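Local structure of integral membrane indolylacetylinositol arabinosyltransferase EmbC (Mycolicibacterium smegmatis, 7BVE) at residues H271-N276 / S327-F332; N631-P635 / L706-Q711; A733-E739 / P946-Q952; A819-Y823 / A905-L909; P987-P993 / W1037-L1043. The protein probably catalyses the polymerization of arabinose into cell-wall arabinan at the mycobacterial membrane and binds the anti-tuberculosis drug ethambutol. All blocks are in the same frame, centred on the assembly; numbering follows the deposited sequence.

From the N terminus, contact 1 closes a 50-residue, purely helical and looped excursion between the end of helix 258-272 and the turn before helix 332-349. Contact 2 follows in series, closing 70 residues and joining the loop after helix 602-619 to the end of helix 688-710; it touches contact 1 through V273 CG1 and M708 CE, 3.8 Å apart. The next part of the chain holds contact 3, whose 206-residue loop encloses contact 4 and its 81-residue loop. Contact 5 comes last, closing 43 residues. Contacts 3 and 5 share one mixed sheet and meet where V736 CG1 lies 3.6 Å from W1037 CZ2, so the edge pair 949-950/736-738 packs against the inner pair 1039-1045/989-992.

Contact 1: H271-N276 / S327-F332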
# COMPACT_ATOMS: atom_id res chain seq x y z
N HIS A 271 -6.47 30.83 -11.15
CA HIS A 271 -5.11 31.27 -11.40
C HIS A 271 -4.61 32.18 -10.29
O HIS A 271 -3.42 32.15 -9.95
CB HIS A 271 -5.03 31.98 -12.74
CG HIS A 271 -3.65 32.40 -13.14
ND1 HIS A 271 -2.71 31.50 -13.59
CD2 HIS A 271 -3.07 33.62 -13.20
CE1 HIS A 271 -1.60 32.15 -13.88
NE2 HIS A 271 -1.79 33.44 -13.66
N PHE A 272 -5.49 32.97 -9.69
CA PHE A 272 -5.04 33.78 -8.56
C PHE A 272 -5.08 33.06 -7.20
O PHE A 272 -4.03 32.89 -6.57
CB PHE A 272 -5.81 35.09 -8.51
CG PHE A 272 -5.40 36.05 -9.57
CD1 PHE A 272 -4.26 36.80 -9.42
CD2 PHE A 272 -6.12 36.17 -10.73
CE1 PHE A 272 -3.85 37.66 -10.39
CE2 PHE A 272 -5.72 37.03 -11.71
CZ PHE A 272 -4.58 37.78 -11.54
N VAL A 273 -6.25 32.65 -6.73
CA VAL A 273 -6.35 31.94 -5.44
C VAL A 273 -6.40 30.44 -5.74
O VAL A 273 -7.46 29.80 -5.78
CB VAL A 273 -7.52 32.44 -4.59
CG1 VAL A 273 -7.27 33.82 -4.11
CG2 VAL A 273 -8.75 32.57 -5.37
N GLY A 274 -5.25 29.82 -5.90
CA GLY A 274 -5.25 28.46 -6.40
C GLY A 274 -4.07 27.68 -5.90
O GLY A 274 -2.99 28.24 -5.67
N ALA A 275 -4.27 26.39 -5.74
CA ALA A 275 -3.20 25.52 -5.30
C ALA A 275 -2.30 25.18 -6.46
O ALA A 275 -2.75 25.03 -7.60
CB ALA A 275 -3.77 24.24 -4.70
N ASN A 276 -1.01 25.05 -6.17
CA ASN A 276 0.00 24.72 -7.15
C ASN A 276 0.41 23.27 -6.98
O ASN A 276 0.16 22.65 -5.94
CB ASN A 276 1.20 25.64 -6.99
CG ASN A 276 0.86 27.08 -7.24
OD1 ASN A 276 0.21 27.40 -8.23
ND2 ASN A 276 1.27 27.96 -6.34
N SER A 327 4.95 34.24 -9.55
CA SER A 327 4.15 33.04 -9.75
C SER A 327 2.95 33.30 -10.65
O SER A 327 2.41 32.37 -11.25
CB SER A 327 3.71 32.49 -8.40
OG SER A 327 2.93 31.32 -8.54
N VAL A 328 2.53 34.56 -10.77
CA VAL A 328 1.43 34.88 -11.68
C VAL A 328 1.95 35.14 -13.08
O VAL A 328 1.19 35.11 -14.06
CB VAL A 328 0.60 36.06 -11.16
CG1 VAL A 328 -0.28 35.63 -10.03
CG2 VAL A 328 1.51 37.17 -10.68
N TRP A 329 3.24 35.40 -13.22
CA TRP A 329 3.81 35.55 -14.55
C TRP A 329 4.28 34.22 -15.10
O TRP A 329 4.14 33.95 -16.30
CB TRP A 329 4.95 36.55 -14.54
CG TRP A 329 5.58 36.69 -15.88
CD1 TRP A 329 6.79 36.21 -16.27
CD2 TRP A 329 5.03 37.33 -17.03
NE1 TRP A 329 7.04 36.52 -17.58
CE2 TRP A 329 5.96 37.21 -18.07
CE3 TRP A 329 3.83 37.99 -17.28
CZ2 TRP A 329 5.74 37.73 -19.33
CZ3 TRP A 329 3.61 38.50 -18.53
CH2 TRP A 329 4.55 38.37 -19.54
N MET A 330 4.85 33.37 -14.25
CA MET A 330 5.42 32.13 -14.75
C MET A 330 4.36 31.10 -15.13
O MET A 330 4.61 30.26 -15.99
CB MET A 330 6.37 31.53 -13.73
CG MET A 330 7.65 32.31 -13.55
SD MET A 330 8.52 32.62 -15.09
CE MET A 330 8.98 30.98 -15.57
N ARG A 331 3.17 31.16 -14.53
CA ARG A 331 2.12 30.21 -14.82
C ARG A 331 1.08 30.74 -15.79
O ARG A 331 0.03 30.14 -15.94
CB ARG A 331 1.42 29.81 -13.53
CG ARG A 331 2.31 29.12 -12.53
CD ARG A 331 1.53 28.80 -11.28
NE ARG A 331 1.08 30.02 -10.61
CZ ARG A 331 -0.19 30.36 -10.45
NH1 ARG A 331 -1.13 29.56 -10.89
NH2 ARG A 331 -0.51 31.48 -9.84
N PHE A 332 1.36 31.86 -16.45
CA PHE A 332 0.44 32.44 -17.43
C PHE A 332 0.32 31.67 -18.75
O PHE A 332 -0.80 31.64 -19.30
CB PHE A 332 0.86 33.90 -17.64
CG PHE A 332 -0.03 34.66 -18.58
CD1 PHE A 332 -1.34 34.90 -18.25
CD2 PHE A 332 0.47 35.18 -19.75
CE1 PHE A 332 -2.16 35.61 -19.10
CE2 PHE A 332 -0.34 35.90 -20.59
CZ PHE A 332 -1.65 36.11 -20.27
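H271, in the last turn of helix 258-272, carries most of the first segment's share. Its carbonyl O accepts a hydrogen bond from R331 NH2 (3.0 Å, 166° at the hydrogen), while the R331 guanidinium lies stacked on its imidazole with centres 4.5 Å apart and planes 29° apart. The ring edge also points NE2 at V328 O, a weak hydrogen bond of 3.4 Å. F272 adds an apolar touch, CE1 to V328 CG1 at 4.1 Å. At V273 the backbone leaves helical angles, and the extended run through G274 and A275 brings N276 round to the other face of the guanidinium, its OD1 3.6 Å from R331 CD. R331 is itself held in its own segment by NE to S327 OG, 3.1 Å, and stands at the N-cap position of helix 332-349. N380 receives a weak hydrogen bond from its NH1. The buried arginine is thus clamped between imidazole and amide and paired here with neutral oxygens, a polar link between two helix ends of the membrane domain.

Contact 2: N631-P635 / L706-Q711; sequences NFGVP and LGMINQ
This is a close backbone-to-backbone contact between a loop turn and a helix end, built on two glycines; it joins the connection between helices 602-619 and 647-668 to the last turns of helix 688-710, a predicted transmembrane helix. The loop makes a type II turn over N631-V634: F632 has phi/psi -76/114°, G633 87/2°, and the CA atoms of N631 and V634 are 5.8 Å apart. V634 and P635 then run extended (-78/136° and -69/139°). Residues 706-710 are helical, with N710 N bonded to L706 O at 2.9 Å. The backbones come nearest at V634 CA and G707 CA, 4.2 Å apart. G707 CA makes a CA-H···O contact to G633 O, 3.5 Å with 151° at the hydrogen. Neither glycine could carry a CB: on G633 it would fall 2.9 Å from G707 O, on G707 3.0 Å from V634 CG2. Around this core, P635 CD meets L706 CB at 4.5 Å, and Q711 (chi1 m, chi2 t) extends toward F632 (chi1 m), whose ring makes a cation-pi contact with R1035. The arrangement is a type II turn with glycine at its third position, set against a glycine on the face of a helix end, joining two parts of the membrane domain.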
# COMPACT_ATOMS: atom_id res chain seq x y z
N ASN A 631 -1.92 24.71 1.71
CA ASN A 631 -2.69 24.04 2.72
C ASN A 631 -2.97 24.94 3.92
O ASN A 631 -3.58 24.48 4.88
CB ASN A 631 -1.92 22.80 3.16
CG ASN A 631 -2.81 21.67 3.55
OD1 ASN A 631 -4.02 21.75 3.36
ND2 ASN A 631 -2.24 20.61 4.09
N PHE A 632 -2.53 26.19 3.88
CA PHE A 632 -2.67 27.11 5.01
C PHE A 632 -4.11 27.59 5.09
O PHE A 632 -4.58 28.32 4.22
CB PHE A 632 -1.75 28.32 4.88
CG PHE A 632 -0.29 28.04 5.11
CD1 PHE A 632 0.17 26.79 5.48
CD2 PHE A 632 0.63 29.07 5.04
CE1 PHE A 632 1.51 26.57 5.70
CE2 PHE A 632 1.96 28.86 5.27
CZ PHE A 632 2.40 27.61 5.60
N GLY A 633 -4.82 27.21 6.15
CA GLY A 633 -6.12 27.76 6.44
C GLY A 633 -7.29 27.06 5.79
O GLY A 633 -8.43 27.49 5.98
N VAL A 634 -7.05 25.99 5.05
CA VAL A 634 -8.10 25.34 4.25
C VAL A 634 -8.98 24.49 5.16
O VAL A 634 -8.45 23.81 6.06
CB VAL A 634 -7.44 24.49 3.15
CG1 VAL A 634 -8.44 23.68 2.37
CG2 VAL A 634 -6.71 25.39 2.21
N PRO A 635 -10.31 24.54 5.02
CA PRO A 635 -11.17 23.70 5.86
C PRO A 635 -11.05 22.22 5.55
O PRO A 635 -10.99 21.82 4.39
CB PRO A 635 -12.57 24.22 5.55
CG PRO A 635 -12.45 24.90 4.25
CD PRO A 635 -11.09 25.49 4.23
N LEU A 706 -11.88 30.31 0.99
CA LEU A 706 -11.98 30.40 2.44
C LEU A 706 -10.63 30.22 3.12
O LEU A 706 -10.39 30.80 4.17
CB LEU A 706 -12.96 29.37 2.98
CG LEU A 706 -14.43 29.66 2.78
CD1 LEU A 706 -15.23 28.48 3.25
CD2 LEU A 706 -14.79 30.89 3.57
N GLY A 707 -9.74 29.41 2.54
CA GLY A 707 -8.38 29.34 3.05
C GLY A 707 -7.64 30.66 2.93
O GLY A 707 -6.83 31.00 3.79
N MET A 708 -7.92 31.42 1.88
CA MET A 708 -7.32 32.74 1.75
C MET A 708 -7.97 33.74 2.71
O MET A 708 -7.33 34.71 3.13
CB MET A 708 -7.42 33.21 0.30
CG MET A 708 -6.63 34.45 -0.07
SD MET A 708 -7.45 36.03 0.11
CE MET A 708 -8.54 35.97 -1.29
N ILE A 709 -9.24 33.53 3.05
CA ILE A 709 -9.93 34.50 3.91
C ILE A 709 -9.64 34.26 5.40
O ILE A 709 -9.56 35.22 6.17
CB ILE A 709 -11.43 34.51 3.57
CG1 ILE A 709 -11.65 35.19 2.22
CG2 ILE A 709 -12.29 35.22 4.60
CD1 ILE A 709 -13.05 35.13 1.73
N ASN A 710 -9.44 33.00 5.82
CA ASN A 710 -9.19 32.71 7.23
C ASN A 710 -7.88 33.31 7.71
O ASN A 710 -7.80 33.84 8.82
CB ASN A 710 -9.20 31.20 7.49
CG ASN A 710 -10.57 30.61 7.41
OD1 ASN A 710 -10.80 29.63 6.71
ND2 ASN A 710 -11.50 31.21 8.13
N GLN A 711 -6.84 33.26 6.88
CA GLN A 711 -5.56 33.89 7.31
C GLN A 711 -5.40 35.22 6.57
O GLN A 711 -4.52 35.28 5.70
CB GLN A 711 -4.39 32.95 7.01
CG GLN A 711 -4.20 31.86 8.06
CD GLN A 711 -3.07 30.92 7.70
OE1 GLN A 711 -2.40 31.09 6.69
NE2 GLN A 711 -2.86 29.92 8.53

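Contact 3: A733-E739 / P946-Q952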
# COMPACT_ATOMS: atom_id res chain seq x y z
N ALA A 733 8.98 35.66 1.40
CA ALA A 733 10.16 36.25 2.01
C ALA A 733 9.89 37.57 2.70
O ALA A 733 10.74 38.04 3.45
CB ALA A 733 11.24 36.44 0.96
N ASN A 734 8.74 38.20 2.46
CA ASN A 734 8.38 39.42 3.16
C ASN A 734 7.67 39.16 4.47
O ASN A 734 7.57 40.08 5.30
CB ASN A 734 7.50 40.31 2.29
CG ASN A 734 8.25 40.92 1.14
OD1 ASN A 734 8.00 40.60 -0.02
ND2 ASN A 734 9.16 41.83 1.46
N ASP A 735 7.17 37.95 4.68
CA ASP A 735 6.33 37.63 5.82
C ASP A 735 6.98 36.61 6.74
O ASP A 735 6.29 35.99 7.55
CB ASP A 735 4.98 37.14 5.33
CG ASP A 735 4.17 38.25 4.71
OD1 ASP A 735 4.30 39.40 5.18
OD2 ASP A 735 3.43 38.02 3.75
N VAL A 736 8.29 36.44 6.64
CA VAL A 736 9.08 35.62 7.55
C VAL A 736 10.04 36.55 8.26
O VAL A 736 10.82 37.25 7.61
CB VAL A 736 9.83 34.51 6.81
CG1 VAL A 736 10.77 33.84 7.74
CG2 VAL A 736 8.87 33.50 6.27
N LEU A 737 9.98 36.57 9.59
CA LEU A 737 10.81 37.43 10.40
C LEU A 737 12.02 36.65 10.90
O LEU A 737 11.89 35.49 11.30
CB LEU A 737 10.01 37.97 11.58
CG LEU A 737 8.82 38.83 11.18
CD1 LEU A 737 8.03 39.20 12.39
CD2 LEU A 737 9.27 40.05 10.45
N VAL A 738 13.18 37.28 10.87
CA VAL A 738 14.46 36.61 11.12
C VAL A 738 15.26 37.43 12.12
O VAL A 738 15.49 38.62 11.90
CB VAL A 738 15.26 36.44 9.81
CG1 VAL A 738 16.66 35.97 10.09
CG2 VAL A 738 14.59 35.45 8.89
N GLU A 739 15.68 36.80 13.21
CA GLU A 739 16.66 37.41 14.11
C GLU A 739 18.05 36.87 13.80
O GLU A 739 18.28 35.66 13.82
CB GLU A 739 16.30 37.23 15.58
CG GLU A 739 16.02 35.84 16.07
CD GLU A 739 15.94 35.82 17.57
OE1 GLU A 739 16.29 36.85 18.19
OE2 GLU A 739 15.49 34.81 18.14
N PRO A 946 12.93 39.40 20.96
CA PRO A 946 13.82 39.43 19.80
C PRO A 946 13.60 40.65 18.92
O PRO A 946 12.50 41.20 18.85
CB PRO A 946 13.45 38.15 19.06
CG PRO A 946 12.10 37.83 19.50
CD PRO A 946 12.03 38.24 20.91
N GLU A 947 14.68 41.07 18.26
CA GLU A 947 14.65 42.18 17.31
C GLU A 947 14.69 41.57 15.91
O GLU A 947 15.72 41.02 15.50
CB GLU A 947 15.83 43.11 17.54
CG GLU A 947 15.77 43.83 18.86
CD GLU A 947 16.98 44.69 19.09
OE1 GLU A 947 17.91 44.63 18.28
OE2 GLU A 947 16.99 45.43 20.10
N LEU A 948 13.59 41.69 15.19
CA LEU A 948 13.34 40.89 14.00
C LEU A 948 13.45 41.73 12.73
O LEU A 948 13.07 42.90 12.70
CB LEU A 948 11.95 40.26 14.08
CG LEU A 948 11.75 39.34 15.28
CD1 LEU A 948 10.32 38.92 15.40
CD2 LEU A 948 12.62 38.13 15.17
N ARG A 949 13.99 41.12 11.68
CA ARG A 949 14.02 41.67 10.34
C ARG A 949 13.44 40.64 9.39
O ARG A 949 13.33 39.47 9.73
CB ARG A 949 15.44 42.03 9.89
CG ARG A 949 16.12 43.08 10.73
CD ARG A 949 17.53 43.33 10.23
NE ARG A 949 17.54 44.00 8.93
CZ ARG A 949 18.62 44.17 8.18
NH1 ARG A 949 19.79 43.71 8.59
NH2 ARG A 949 18.53 44.79 7.02
N THR A 950 13.07 41.07 8.19
CA THR A 950 12.49 40.12 7.26
C THR A 950 13.57 39.30 6.59
O THR A 950 14.75 39.64 6.61
CB THR A 950 11.64 40.83 6.21
OG1 THR A 950 12.45 41.73 5.47
CG2 THR A 950 10.54 41.61 6.87
N LEU A 951 13.17 38.17 6.00
CA LEU A 951 14.12 37.30 5.34
C LEU A 951 14.64 37.89 4.04
O LEU A 951 15.73 37.51 3.60
CB LEU A 951 13.47 35.93 5.09
CG LEU A 951 14.22 34.71 4.55
CD1 LEU A 951 13.66 33.48 5.18
CD2 LEU A 951 14.06 34.60 3.06
N GLN A 952 13.91 38.81 3.42
CA GLN A 952 14.39 39.46 2.21
C GLN A 952 15.50 40.46 2.51
O GLN A 952 16.35 40.71 1.66
CB GLN A 952 13.21 40.14 1.51
CG GLN A 952 13.48 40.81 0.18
CD GLN A 952 13.93 39.86 -0.91
OE1 GLN A 952 13.51 38.71 -0.95
NE2 GLN A 952 14.77 40.35 -1.81
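L951 is the apolar hub. Its CD2 lies 4.0 Å from A733 CB, its CD1 3.9 Å from V736 CG1, and its CB 4.0 Å from V738 CG2. L737 points elsewhere and meets L948, CD1 to CD1 at 3.8 Å. Outside these side chains runs the antiparallel backbone pairing. V738 and R949 form the hydrogen-bonded pair, with V738 N to R949 O very short at 2.5 Å and R949 N to V738 O at 2.9 Å; L737 and T950 are the adjoining non-hydrogen-bonded pair, CA atoms 4.5 Å apart. L951 N to V736 O (3.0 Å) extends the ladder where T950, at the N-cap position, starts helix 951-954, and Q952 N reaches A733 O in a weak bond of 3.3 Å. At the polar rim, E739 OE1 lies 3.2 Å from P946 CB while its OE2 is hydrogen-bonded to Y1028, and Q952 bonds to Q974 and S957 beside the disulfide C730-C973. Strand 736-738 is therefore flanked by 949-950, outermost in its mixed sheet, and by strand 1020-1029.

Contact 4: A819-Y823 / A905-L909; sequences ARLPY and AWRNL
W906 lies beneath the ring of P822, which covers one face of its indole: P822 CD stands 3.6 Å from the centroid of the five-membered ring, 7° off the normal, and P822 CG is 3.4 Å from W906 CG. The nearest CA atoms are those of P822 and W906, 6.8 Å apart. W906 takes chi1 -64° (m) and chi2 95°, its benzo ring reaching toward L821, whose CD2 is 4.4 Å from CZ2. The loop runs extended through R820-P822, then turns at Y823 with positive phi (60/21°); its direction is 31° from that of W906-N908. With chi1 at -57° (m), the Y823 ring swings onto N908, ND2 lying over one face at 3.8 Å from CE2, while OH comes 4.1 Å from R907 CA. N908 OD1 is bonded to S866. The contact is thus mainly aromatic and apolar, the N908 amide being its polar part. Its proline-on-tryptophan CH-pi contact sets the 819-823 loop on strand 907-912, in the antiparallel β-structure of the galactose-binding-like C-terminal domain.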
# COMPACT_ATOMS: atom_id res chain seq x y z
N ALA A 819 27.05 23.03 28.91
CA ALA A 819 26.18 22.55 27.86
C ALA A 819 26.38 23.33 26.57
O ALA A 819 26.89 24.45 26.56
CB ALA A 819 24.72 22.65 28.30
N ARG A 820 25.98 22.70 25.47
CA ARG A 820 26.02 23.35 24.16
C ARG A 820 24.77 24.19 23.98
O ARG A 820 23.66 23.73 24.22
CB ARG A 820 26.12 22.31 23.04
CG ARG A 820 27.51 21.76 22.77
CD ARG A 820 27.86 20.60 23.69
NE ARG A 820 26.96 19.46 23.51
CZ ARG A 820 26.90 18.42 24.32
NH1 ARG A 820 26.05 17.43 24.08
NH2 ARG A 820 27.70 18.35 25.38
N LEU A 821 24.96 25.44 23.55
CA LEU A 821 23.76 26.24 23.37
C LEU A 821 23.39 26.35 21.90
O LEU A 821 24.28 26.45 21.04
CB LEU A 821 23.96 27.64 23.95
CG LEU A 821 24.00 27.66 25.46
CD1 LEU A 821 24.32 29.04 25.98
CD2 LEU A 821 22.66 27.21 25.97
N PRO A 822 22.10 26.33 21.60
CA PRO A 822 21.66 26.47 20.20
C PRO A 822 21.56 27.92 19.79
O PRO A 822 21.67 28.82 20.64
CB PRO A 822 20.28 25.81 20.21
CG PRO A 822 19.79 26.14 21.56
CD PRO A 822 20.95 26.06 22.48
N TYR A 823 21.37 28.15 18.49
CA TYR A 823 21.03 29.43 17.88
C TYR A 823 22.07 30.52 18.14
O TYR A 823 21.76 31.71 18.03
CB TYR A 823 19.64 29.92 18.33
CG TYR A 823 18.53 28.95 18.03
CD1 TYR A 823 18.19 28.64 16.73
CD2 TYR A 823 17.77 28.41 19.05
CE1 TYR A 823 17.17 27.76 16.45
CE2 TYR A 823 16.74 27.53 18.78
CZ TYR A 823 16.45 27.21 17.47
OH TYR A 823 15.43 26.35 17.19
N ALA A 905 14.55 18.35 21.43
CA ALA A 905 15.59 19.33 21.18
C ALA A 905 15.32 20.76 21.41
O ALA A 905 14.19 21.19 21.39
CB ALA A 905 16.10 19.14 19.81
N TRP A 906 16.38 21.53 21.62
CA TRP A 906 16.11 22.96 21.84
C TRP A 906 15.15 23.55 20.81
O TRP A 906 15.27 23.25 19.66
CB TRP A 906 17.41 23.75 21.85
CG TRP A 906 18.37 23.43 22.95
CD1 TRP A 906 19.41 22.56 22.90
CD2 TRP A 906 18.43 24.03 24.25
NE1 TRP A 906 20.11 22.58 24.07
CE2 TRP A 906 19.52 23.46 24.92
CE3 TRP A 906 17.67 25.00 24.92
CZ2 TRP A 906 19.87 23.82 26.21
CZ3 TRP A 906 18.01 25.35 26.20
CH2 TRP A 906 19.08 24.75 26.83
N ARG A 907 14.23 24.39 21.28
CA ARG A 907 13.25 25.05 20.44
C ARG A 907 12.91 26.40 21.07
O ARG A 907 13.39 26.73 22.16
CB ARG A 907 11.99 24.20 20.31
CG ARG A 907 11.58 23.48 21.59
CD ARG A 907 10.64 22.32 21.29
NE ARG A 907 10.26 21.61 22.51
CZ ARG A 907 9.19 20.83 22.61
NH1 ARG A 907 8.92 20.22 23.76
NH2 ARG A 907 8.39 20.66 21.57
N ASN A 908 12.08 27.18 20.38
CA ASN A 908 11.68 28.49 20.87
C ASN A 908 10.22 28.44 21.30
O ASN A 908 9.36 28.04 20.51
CB ASN A 908 11.87 29.56 19.80
CG ASN A 908 13.32 29.93 19.60
OD1 ASN A 908 14.04 30.22 20.55
ND2 ASN A 908 13.76 29.92 18.36
N LEU A 909 9.96 28.84 22.53
CA LEU A 909 8.61 29.00 23.04
C LEU A 909 8.24 30.47 22.92
O LEU A 909 9.03 31.34 23.29
CB LEU A 909 8.51 28.56 24.50
CG LEU A 909 8.88 27.14 24.91
CD1 LEU A 909 8.77 27.03 26.41
CD2 LEU A 909 8.00 26.14 24.25

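Contact 5: P987-P993 / W1037-L1043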
# COMPACT_ATOMS: atom_id res chain seq x y z
N PRO A 987 27.09 27.67 -1.68
CA PRO A 987 25.99 28.47 -1.15
C PRO A 987 26.30 29.01 0.24
O PRO A 987 27.26 28.62 0.90
CB PRO A 987 24.83 27.48 -1.10
CG PRO A 987 25.46 26.18 -0.97
CD PRO A 987 26.73 26.24 -1.74
N LYS A 988 25.46 29.95 0.68
CA LYS A 988 25.60 30.58 1.98
C LYS A 988 24.42 30.35 2.90
O LYS A 988 24.56 30.57 4.10
CB LYS A 988 25.81 32.09 1.83
CG LYS A 988 27.08 32.47 1.13
CD LYS A 988 27.23 33.97 1.06
CE LYS A 988 28.45 34.37 0.24
NZ LYS A 988 29.72 33.98 0.90
N TRP A 989 23.28 29.93 2.37
CA TRP A 989 22.05 29.77 3.14
C TRP A 989 21.39 28.48 2.69
O TRP A 989 21.79 27.86 1.71
CB TRP A 989 21.11 30.96 2.92
CG TRP A 989 21.64 32.27 3.40
CD1 TRP A 989 22.26 33.23 2.66
CD2 TRP A 989 21.57 32.79 4.73
NE1 TRP A 989 22.60 34.30 3.44
CE2 TRP A 989 22.18 34.05 4.72
CE3 TRP A 989 21.05 32.31 5.92
CZ2 TRP A 989 22.28 34.83 5.86
CZ3 TRP A 989 21.14 33.08 7.04
CH2 TRP A 989 21.76 34.32 7.01
N ARG A 990 20.36 28.07 3.41
CA ARG A 990 19.55 26.94 3.00
C ARG A 990 18.13 27.13 3.53
O ARG A 990 17.95 27.51 4.68
CB ARG A 990 20.11 25.62 3.51
CG ARG A 990 19.32 24.44 3.05
CD ARG A 990 19.74 23.16 3.68
NE ARG A 990 18.74 22.14 3.40
CZ ARG A 990 18.76 20.92 3.93
NH1 ARG A 990 19.72 20.56 4.76
NH2 ARG A 990 17.79 20.06 3.63
N ILE A 991 17.14 26.88 2.69
CA ILE A 991 15.73 27.00 3.07
C ILE A 991 15.08 25.63 2.95
O ILE A 991 15.19 24.97 1.91
CB ILE A 991 15.00 28.04 2.20
CG1 ILE A 991 15.62 29.41 2.42
CG2 ILE A 991 13.55 28.11 2.56
CD1 ILE A 991 15.21 30.43 1.43
N LEU A 992 14.42 25.20 4.02
CA LEU A 992 13.83 23.88 4.12
C LEU A 992 12.31 23.98 4.18
O LEU A 992 11.77 25.05 4.45
CB LEU A 992 14.33 23.14 5.37
CG LEU A 992 15.78 22.68 5.51
CD1 LEU A 992 16.67 23.79 6.03
CD2 LEU A 992 15.84 21.50 6.42
N PRO A 993 11.59 22.88 3.93
CA PRO A 993 10.17 22.83 4.28
C PRO A 993 9.96 22.57 5.77
O PRO A 993 10.92 22.57 6.54
CB PRO A 993 9.63 21.68 3.44
CG PRO A 993 10.61 21.49 2.38
CD PRO A 993 11.92 21.82 2.97
N TRP A 1037 6.30 26.96 9.16
CA TRP A 1037 6.41 27.23 7.74
C TRP A 1037 7.58 26.51 7.10
O TRP A 1037 7.56 26.27 5.89
CB TRP A 1037 6.56 28.73 7.51
CG TRP A 1037 7.84 29.30 8.02
CD1 TRP A 1037 8.07 29.79 9.26
CD2 TRP A 1037 9.07 29.44 7.30
NE1 TRP A 1037 9.36 30.23 9.36
CE2 TRP A 1037 10.00 30.02 8.17
CE3 TRP A 1037 9.47 29.13 5.99
CZ2 TRP A 1037 11.31 30.29 7.78
CZ3 TRP A 1037 10.77 29.40 5.62
CH2 TRP A 1037 11.67 29.98 6.50
N GLY A 1038 8.59 26.17 7.87
CA GLY A 1038 9.85 25.66 7.38
C GLY A 1038 10.96 26.12 8.31
O GLY A 1038 10.70 26.41 9.47
N SER A 1039 12.18 26.19 7.77
CA SER A 1039 13.31 26.65 8.57
C SER A 1039 14.41 27.19 7.67
O SER A 1039 14.41 26.94 6.47
CB SER A 1039 13.85 25.53 9.46
OG SER A 1039 14.31 24.43 8.71
N LEU A 1040 15.33 27.93 8.27
CA LEU A 1040 16.45 28.58 7.61
C LEU A 1040 17.75 28.18 8.30
O LEU A 1040 17.78 28.01 9.52
CB LEU A 1040 16.29 30.10 7.64
CG LEU A 1040 17.33 31.00 6.98
CD1 LEU A 1040 17.34 30.79 5.49
CD2 LEU A 1040 17.07 32.43 7.32
N GLN A 1041 18.82 28.03 7.52
CA GLN A 1041 20.12 27.67 8.06
C GLN A 1041 21.21 28.56 7.47
O GLN A 1041 21.09 29.06 6.36
CB GLN A 1041 20.47 26.21 7.77
CG GLN A 1041 19.60 25.22 8.47
CD GLN A 1041 19.98 23.81 8.16
OE1 GLN A 1041 20.87 23.57 7.36
NE2 GLN A 1041 19.31 22.86 8.79
N ARG A 1042 22.29 28.74 8.23
CA ARG A 1042 23.53 29.30 7.73
C ARG A 1042 24.44 28.16 7.34
O ARG A 1042 24.43 27.11 8.00
CB ARG A 1042 24.23 30.17 8.78
CG ARG A 1042 23.60 31.50 9.02
CD ARG A 1042 24.29 32.27 10.13
NE ARG A 1042 24.05 31.65 11.42
CZ ARG A 1042 24.64 32.02 12.55
NH1 ARG A 1042 25.50 33.03 12.55
NH2 ARG A 1042 24.36 31.39 13.68
N LEU A 1043 25.23 28.35 6.30
CA LEU A 1043 26.21 27.35 5.89
C LEU A 1043 27.60 27.96 6.01
O LEU A 1043 27.91 28.95 5.35
CB LEU A 1043 25.93 26.87 4.47
CG LEU A 1043 24.60 26.15 4.28
CD1 LEU A 1043 24.42 25.76 2.84
CD2 LEU A 1043 24.49 24.93 5.14
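Two antiparallel strands, 989-992 and 1039-1043, lie 4.8 Å apart at closest approach, with their directions at 159°, and their side chains interlock on both faces. On the face bearing W989, I991, L1040 and R1042, the L1040 side chain is the bump: CD1 drops into the hollow between W989 CE3 (4.0 Å) and I991 CG1 (3.8 Å), above R990 O at 3.4 Å. The W989 indole spreads over the neighbouring strand, its CE3 3.3 Å from Q1041 O and its CZ3 3.5 Å from R1042 CG. Beyond I991, W1037 offers its ring edge, CZ3 to I991 CG2 at 4.3 Å. On the other face Q1041 fills the gap between R990 and L992, its OE1 3.9 Å from R990 CD and its NE2 3.9 Å from L992 CD1, while L1043 CD1 nestles against P987 CG at 4.0 Å. Backbone bonds hold this register: L1043 N to K988 O (3.2 Å), Q1041 N to R990 O (3.0 Å) and R990 N to Q1041 O (3.2 Å). G1038, at phi/psi 148/-156°, brings its CA 3.4 Å from P993 O, where a CB would clash with L992 O. With strand 961-963 parallel beside 989-992 and 1020-1029 beside 1039-1045, this is an antiparallel pair inside a mixed β-sheet of the C-terminal domain.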